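Side-chain contacts in inactive PncC family protein (Escherichia coli O157:H7, PDB 5KOL), which probably lacks nicotinamide-nucleotide amidohydrolase activity although it belongs to the CinA family, and whose cellular role remains unknown: residues M74-V79 against I103-A108; Q82-Y87 against E92-E97. All coordinates share one frame; numbering follows the deposited sequence. Where two conformers were deposited one is given.

Contact 1 (M74-V79 against I103-A108); sequences MKILSV and IERADA
Arg105 reaches from the last turn of helix 92-106 to the C-terminal end of helix 70-76 and takes hold of two successive backbone carbonyls. In the conformer described, its NE bonds to Ile76 O at 2.8 Å, with a bent N-H...O angle of 140°, and its NH2 bonds to Lys75 O at 3.0 Å, straighter at 151°. Against the flat guanidinium, Lys75 O lies at the edge, almost exactly in plane, while Ile76 O is tilted out of that plane. CG, anti to the carbonyl carbon (chi1 -81°), runs past Ile76 O at 3.2 Å, and the bend at chi2 then turns CD and the guanidinium along the carbonyls. Two bonds to adjacent acceptors limit how far the group can turn. Arginine suits this place because Leu77 is the first residue to leave helical geometry, and the last carbonyls of a helix lack the following-turn N-H groups that would bond to them; a planar cation with several N-H groups meets them and would probably also suit the helix dipole.

In the CinA fold both helices belong to the layer packed on the mixed sheet, and this contact joins them at its surface. Ile76 supplies the apolar side: its chain crosses that of Arg105 at about a right angle, with CD1 4.1 Å from NH2, and both side chains also touch Phe65 of strand 61-67. Glu104 and Ser78 approach more loosely near the surface, Ser78 CB lying 4.4 Å from Glu104 OE2. Lys75 NZ stands 4.8 Å from Arg105 NH2, two like charges not in contact; the lysine's hydrogen bond goes to Arg105 O of the second subunit.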
loop_
_atom_site.group_PDB
_atom_site.type_symbol
_atom_site.label_atom_id
_atom_site.label_comp_id
_atom_site.label_asym_id
_atom_site.label_seq_id
_atom_site.Cartn_x
_atom_site.Cartn_y
_atom_site.Cartn_z
ATOM N N MET A 74 -13.890 -3.685 5.530
ATOM C CA MET A 74 -14.528 -4.355 6.663
ATOM C C MET A 74 -13.576 -5.324 7.361
ATOM O O MET A 74 -13.594 -5.440 8.592
ATOM C CB MET A 74 -15.773 -5.095 6.171
ATOM C CG MET A 74 -16.824 -4.148 5.612
ATOM S SD MET A 74 -18.458 -4.855 5.454
ATOM C CE MET A 74 -18.304 -5.775 3.931
ATOM N N LYS A 75 -12.769 -6.062 6.593
ATOM C CA LYS A 75 -11.944 -7.104 7.188
ATOM C C LYS A 75 -10.671 -6.536 7.802
ATOM O O LYS A 75 -10.282 -6.933 8.906
ATOM C CB LYS A 75 -11.591 -8.166 6.146
ATOM C CG LYS A 75 -10.808 -9.329 6.735
ATOM C CD LYS A 75 -10.945 -10.569 5.909
ATOM C CE LYS A 75 -10.578 -11.828 6.704
ATOM N NZ LYS A 75 -9.548 -11.554 7.747
ATOM N N ILE A 76 -9.996 -5.632 7.088
ATOM C CA ILE A 76 -8.695 -5.140 7.532
ATOM C C ILE A 76 -8.846 -3.972 8.510
ATOM O O ILE A 76 -8.085 -3.857 9.480
ATOM C CB ILE A 76 -7.845 -4.736 6.304
ATOM C CG1 ILE A 76 -7.736 -5.897 5.311
ATOM C CG2 ILE A 76 -6.463 -4.231 6.737
ATOM C CD1 ILE A 76 -7.355 -7.218 5.934
ATOM N N LEU A 77 -9.788 -3.068 8.265
ATOM C CA LEU A 77 -9.852 -1.829 9.037
ATOM C C LEU A 77 -11.079 -1.761 9.933
ATOM O O LEU A 77 -11.353 -0.710 10.516
ATOM C CB LEU A 77 -9.819 -0.620 8.108
ATOM C CG LEU A 77 -8.549 -0.612 7.249
ATOM C CD1 LEU A 77 -8.651 0.458 6.180
ATOM C CD2 LEU A 77 -7.311 -0.407 8.116
ATOM N N SER A 78 -11.833 -2.853 10.041
ATOM C CA SER A 78 -12.988 -2.914 10.938
ATOM C C SER A 78 -13.981 -1.789 10.657
ATOM O O SER A 78 -14.643 -1.296 11.571
ATOM C CB SER A 78 -12.551 -2.891 12.407
ATOM O OG SER A 78 -13.643 -3.126 13.289
ATOM N N VAL A 79 -14.070 -1.356 9.397
ATOM C CA VAL A 79 -15.168 -0.489 8.976
ATOM C C VAL A 79 -16.462 -1.292 9.050
ATOM O O VAL A 79 -16.540 -2.420 8.541
ATOM C CB VAL A 79 -14.937 0.031 7.551
ATOM C CG1 VAL A 79 -16.160 0.811 7.073
ATOM C CG2 VAL A 79 -13.648 0.891 7.466
ATOM N N ILE A 103 -5.015 2.716 13.083
ATOM C CA ILE A 103 -4.403 2.892 14.398
ATOM C C ILE A 103 -4.420 1.571 15.151
ATOM O O ILE A 103 -3.393 1.117 15.670
ATOM C CB ILE A 103 -5.118 4.018 15.171
ATOM C CG1 ILE A 103 -4.861 5.386 14.507
ATOM C CG2 ILE A 103 -4.700 4.058 16.653
ATOM C CD1 ILE A 103 -3.512 6.017 14.838
ATOM N N GLU A 104 -5.568 0.884 15.129
ATOM C CA GLU A 104 -5.719 -0.361 15.883
ATOM C C GLU A 104 -4.815 -1.462 15.336
ATOM O O GLU A 104 -4.100 -2.133 16.093
ATOM C CB GLU A 104 -7.176 -0.834 15.850
ATOM C CG GLU A 104 -8.206 0.130 16.429
ATOM C CD GLU A 104 -9.647 -0.267 16.092
ATOM O OE1 GLU A 104 -10.561 0.544 16.348
ATOM O OE2 GLU A 104 -9.872 -1.392 15.584
ATOM N N ARG A 105 -4.868 -1.685 14.023
ATOM C CA ARG A 105 -4.103 -2.770 13.412
ATOM C C ARG A 105 -2.601 -2.554 13.559
ATOM O O ARG A 105 -1.849 -3.512 13.759
ATOM C CB ARG A 105 -4.477 -2.893 11.934
ATOM C CG ARG A 105 -5.756 -3.654 11.652
ATOM C CD ARG A 105 -5.470 -5.133 11.466
ATOM N NE ARG A 105 -6.587 -5.842 10.849
ATOM C CZ ARG A 105 -6.560 -7.130 10.525
ATOM N NH1 ARG A 105 -5.467 -7.844 10.755
ATOM N NH2 ARG A 105 -7.621 -7.706 9.971
ATOM N N ALA A 106 -2.143 -1.306 13.449
ATOM C CA ALA A 106 -0.715 -1.028 13.414
ATOM C C ALA A 106 -0.117 -0.730 14.781
ATOM O O ALA A 106 1.113 -0.741 14.909
ATOM C CB ALA A 106 -0.436 0.144 12.459
ATOM N N ASP A 107 -0.940 -0.507 15.806
ATOM C CA ASP A 107 -0.466 0.011 17.089
ATOM C C ASP A 107 0.363 1.283 16.875
ATOM O O ASP A 107 1.503 1.403 17.326
ATOM C CB ASP A 107 0.329 -1.056 17.848
ATOM C CG ASP A 107 0.566 -0.688 19.296
ATOM O OD1 ASP A 107 -0.315 -0.032 19.892
ATOM O OD2 ASP A 107 1.631 -1.057 19.838
ATOM N N ALA A 108 -0.221 2.232 16.150
ATOM C CA ALA A 108 0.424 3.493 15.796
ATOM C C ALA A 108 -0.204 4.644 16.574
ATOM O O ALA A 108 -1.206 4.474 17.274
ATOM C CB ALA A 108 0.318 3.754 14.289
#

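Contact 2 (Q82-Y87 against E92-E97)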
loop_
_atom_site.group_PDB
_atom_site.type_symbol
_atom_site.label_atom_id
_atom_site.label_comp_id
_atom_site.label_asym_id
_atom_site.label_seq_id
_atom_site.Cartn_x
_atom_site.Cartn_y
_atom_site.Cartn_z
ATOM N N GLN A 82 -22.737 -1.635 8.531
ATOM C CA GLN A 82 -23.805 -0.641 8.630
ATOM C C GLN A 82 -23.360 0.721 8.100
ATOM O O GLN A 82 -24.115 1.395 7.388
ATOM C CB GLN A 82 -24.285 -0.529 10.075
ATOM C CG GLN A 82 -24.799 -1.877 10.621
ATOM C CD GLN A 82 -23.814 -2.603 11.555
ATOM O OE1 GLN A 82 -22.707 -2.999 11.151
ATOM N NE2 GLN A 82 -24.251 -2.841 12.795
ATOM N N SER A 83 -22.144 1.149 8.432
ATOM C CA SER A 83 -21.706 2.469 7.990
ATOM C C SER A 83 -21.553 2.525 6.470
ATOM O O SER A 83 -21.865 3.553 5.854
ATOM C CB SER A 83 -20.401 2.857 8.685
ATOM O OG SER A 83 -19.311 2.081 8.228
ATOM N N LEU A 84 -21.079 1.437 5.857
ATOM C CA LEU A 84 -20.946 1.386 4.401
ATOM C C LEU A 84 -22.311 1.410 3.725
ATOM O O LEU A 84 -22.510 2.119 2.729
ATOM C CB LEU A 84 -20.175 0.126 4.001
ATOM C CG LEU A 84 -18.666 0.129 4.222
ATOM C CD1 LEU A 84 -18.149 -1.274 4.130
ATOM C CD2 LEU A 84 -17.951 1.016 3.198
ATOM N N GLU A 85 -23.267 0.633 4.254
ATOM C CA GLU A 85 -24.621 0.636 3.707
ATOM C C GLU A 85 -25.298 2.003 3.846
ATOM O O GLU A 85 -26.016 2.436 2.938
ATOM C CB GLU A 85 -25.460 -0.464 4.380
ATOM C CG GLU A 85 -24.766 -1.844 4.365
ATOM C CD GLU A 85 -25.642 -3.006 4.866
ATOM O OE1 GLU A 85 -26.412 -2.817 5.838
ATOM O OE2 GLU A 85 -25.516 -4.118 4.304
ATOM N N ARG A 86 -25.112 2.685 4.978
ATOM C CA ARG A 86 -25.790 3.970 5.167
ATOM C C ARG A 86 -25.173 5.067 4.301
ATOM O O ARG A 86 -25.893 5.880 3.711
ATOM C CB ARG A 86 -25.742 4.390 6.638
ATOM C CG ARG A 86 -26.620 3.594 7.580
ATOM C CD ARG A 86 -26.330 3.977 9.030
ATOM N NE ARG A 86 -27.281 3.390 9.974
ATOM C CZ ARG A 86 -27.252 3.600 11.289
ATOM N NH1 ARG A 86 -26.314 4.376 11.818
ATOM N NH2 ARG A 86 -28.158 3.035 12.076
ATOM N N TYR A 87 -23.850 5.104 4.202
ATOM C CA TYR A 87 -23.169 6.293 3.718
ATOM C C TYR A 87 -22.294 6.102 2.494
ATOM O O TYR A 87 -21.783 7.104 1.985
ATOM C CB TYR A 87 -22.295 6.879 4.832
ATOM C CG TYR A 87 -23.078 7.234 6.062
ATOM C CD1 TYR A 87 -24.079 8.200 6.014
ATOM C CD2 TYR A 87 -22.823 6.594 7.273
ATOM C CE1 TYR A 87 -24.805 8.525 7.144
ATOM C CE2 TYR A 87 -23.541 6.904 8.399
ATOM C CZ TYR A 87 -24.528 7.869 8.330
ATOM O OH TYR A 87 -25.231 8.171 9.466
ATOM N N GLU A 92 -17.688 10.693 5.019
ATOM C CA GLU A 92 -17.014 11.154 6.226
ATOM C C GLU A 92 -16.899 10.040 7.262
ATOM O O GLU A 92 -15.852 9.871 7.897
ATOM C CB GLU A 92 -17.759 12.363 6.802
ATOM C CG GLU A 92 -17.214 12.835 8.127
ATOM C CD GLU A 92 -17.924 14.070 8.651
ATOM O OE1 GLU A 92 -17.476 14.607 9.687
ATOM O OE2 GLU A 92 -18.919 14.496 8.031
ATOM N N LYS A 93 -17.962 9.257 7.438
ATOM C CA LYS A 93 -17.949 8.222 8.463
ATOM C C LYS A 93 -16.936 7.130 8.142
ATOM O O LYS A 93 -16.166 6.710 9.014
ATOM C CB LYS A 93 -19.360 7.643 8.627
ATOM C CG LYS A 93 -19.467 6.470 9.593
ATOM C CD LYS A 93 -19.152 6.845 11.030
ATOM C CE LYS A 93 -19.596 5.736 11.990
ATOM N NZ LYS A 93 -19.239 5.993 13.419
ATOM N N VAL A 94 -16.901 6.661 6.889
ATOM C CA VAL A 94 -16.011 5.553 6.557
ATOM C C VAL A 94 -14.547 5.998 6.627
ATOM O O VAL A 94 -13.668 5.269 7.116
ATOM C CB VAL A 94 -16.389 4.984 5.175
ATOM C CG1 VAL A 94 -15.317 4.024 4.667
ATOM C CG2 VAL A 94 -17.753 4.278 5.263
ATOM N N ALA A 95 -14.264 7.211 6.173
ATOM C CA ALA A 95 -12.905 7.737 6.295
ATOM C C ALA A 95 -12.448 7.727 7.755
ATOM O O ALA A 95 -11.348 7.259 8.076
ATOM C CB ALA A 95 -12.861 9.161 5.714
ATOM N N ALA A 96 -13.297 8.236 8.660
ATOM C CA ALA A 96 -12.965 8.236 10.080
ATOM C C ALA A 96 -12.690 6.823 10.588
ATOM O O ALA A 96 -11.684 6.580 11.272
ATOM C CB ALA A 96 -14.093 8.904 10.880
ATOM N N GLU A 97 -13.566 5.867 10.258
ATOM C CA GLU A 97 -13.320 4.481 10.670
ATOM C C GLU A 97 -12.047 3.912 10.062
ATOM O O GLU A 97 -11.377 3.086 10.700
ATOM C CB GLU A 97 -14.496 3.572 10.314
ATOM C CG GLU A 97 -15.776 3.940 11.002
ATOM C CD GLU A 97 -16.887 3.007 10.607
ATOM O OE1 GLU A 97 -17.563 3.357 9.626
ATOM O OE2 GLU A 97 -17.087 1.967 11.269
#
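Ser83 and Glu97 form the polar centre of this contact, Ser83 OG standing 2.6 Å from Glu97 OE1. The hydroxyl also lies within hydrogen-bonding reach of Ser80 O, so its proton may serve either acceptor. In the conformer described, OG is set between the backbone N and the carbonyl carbon (chi1 70°), which turns it to face the carboxylate of Glu97. Beside this pair, Val94 CG2 meets Leu84 CD2 at 3.9 Å and lies near Ser83 OG; the leucine and valine side chains cross at about a right angle. Toward the solvent, the methylene stem of Lys93 does the touching, its CG against Ser83 CB at 3.8 Å and its CB against Tyr87 CD2 at 3.9 Å, while the bend at chi2 carries the amine away.

The two segments form a helical hairpin, nearly antiparallel at 154° with axes 9.4 Å apart, closed by the short connection between Tyr87 and Glu92. Where the backbones come nearest, the CA atoms of Ser83 and Val94 are 6.6 Å apart: serine is small enough for this approach and carries the hydroxyl that meets Glu97, while valine offers a compact apolar branch to Leu84.

Farther out, Glu97 OE2 accepts a bond from Ser80 N, which helps place the carboxylate before Ser83. Arg86 CB lies over the centre of one face of the Tyr87 ring.

How the contacts relate
Contact 1 and contact 2 share helix 92-106, the first using its C-terminal end and the second its opening turns, with centres about 14 Å apart. Along the chain, contact 2 is nested inside the loop that contact 1 closes. Helices 70-76 and 81-87, consecutive in the chain, each meet helix 92-106. Side chains bridge the two contacts: Met74 CG lies 3.5 Å from Leu84 CD1, and Val79 CG1 lies 3.9 Å from Leu84 CG. Val79 CG1 is likewise 3.9 Å from Glu97 OE1. Contact 1 borders the second subunit, whereas no other chain of the assembly touches contact 2.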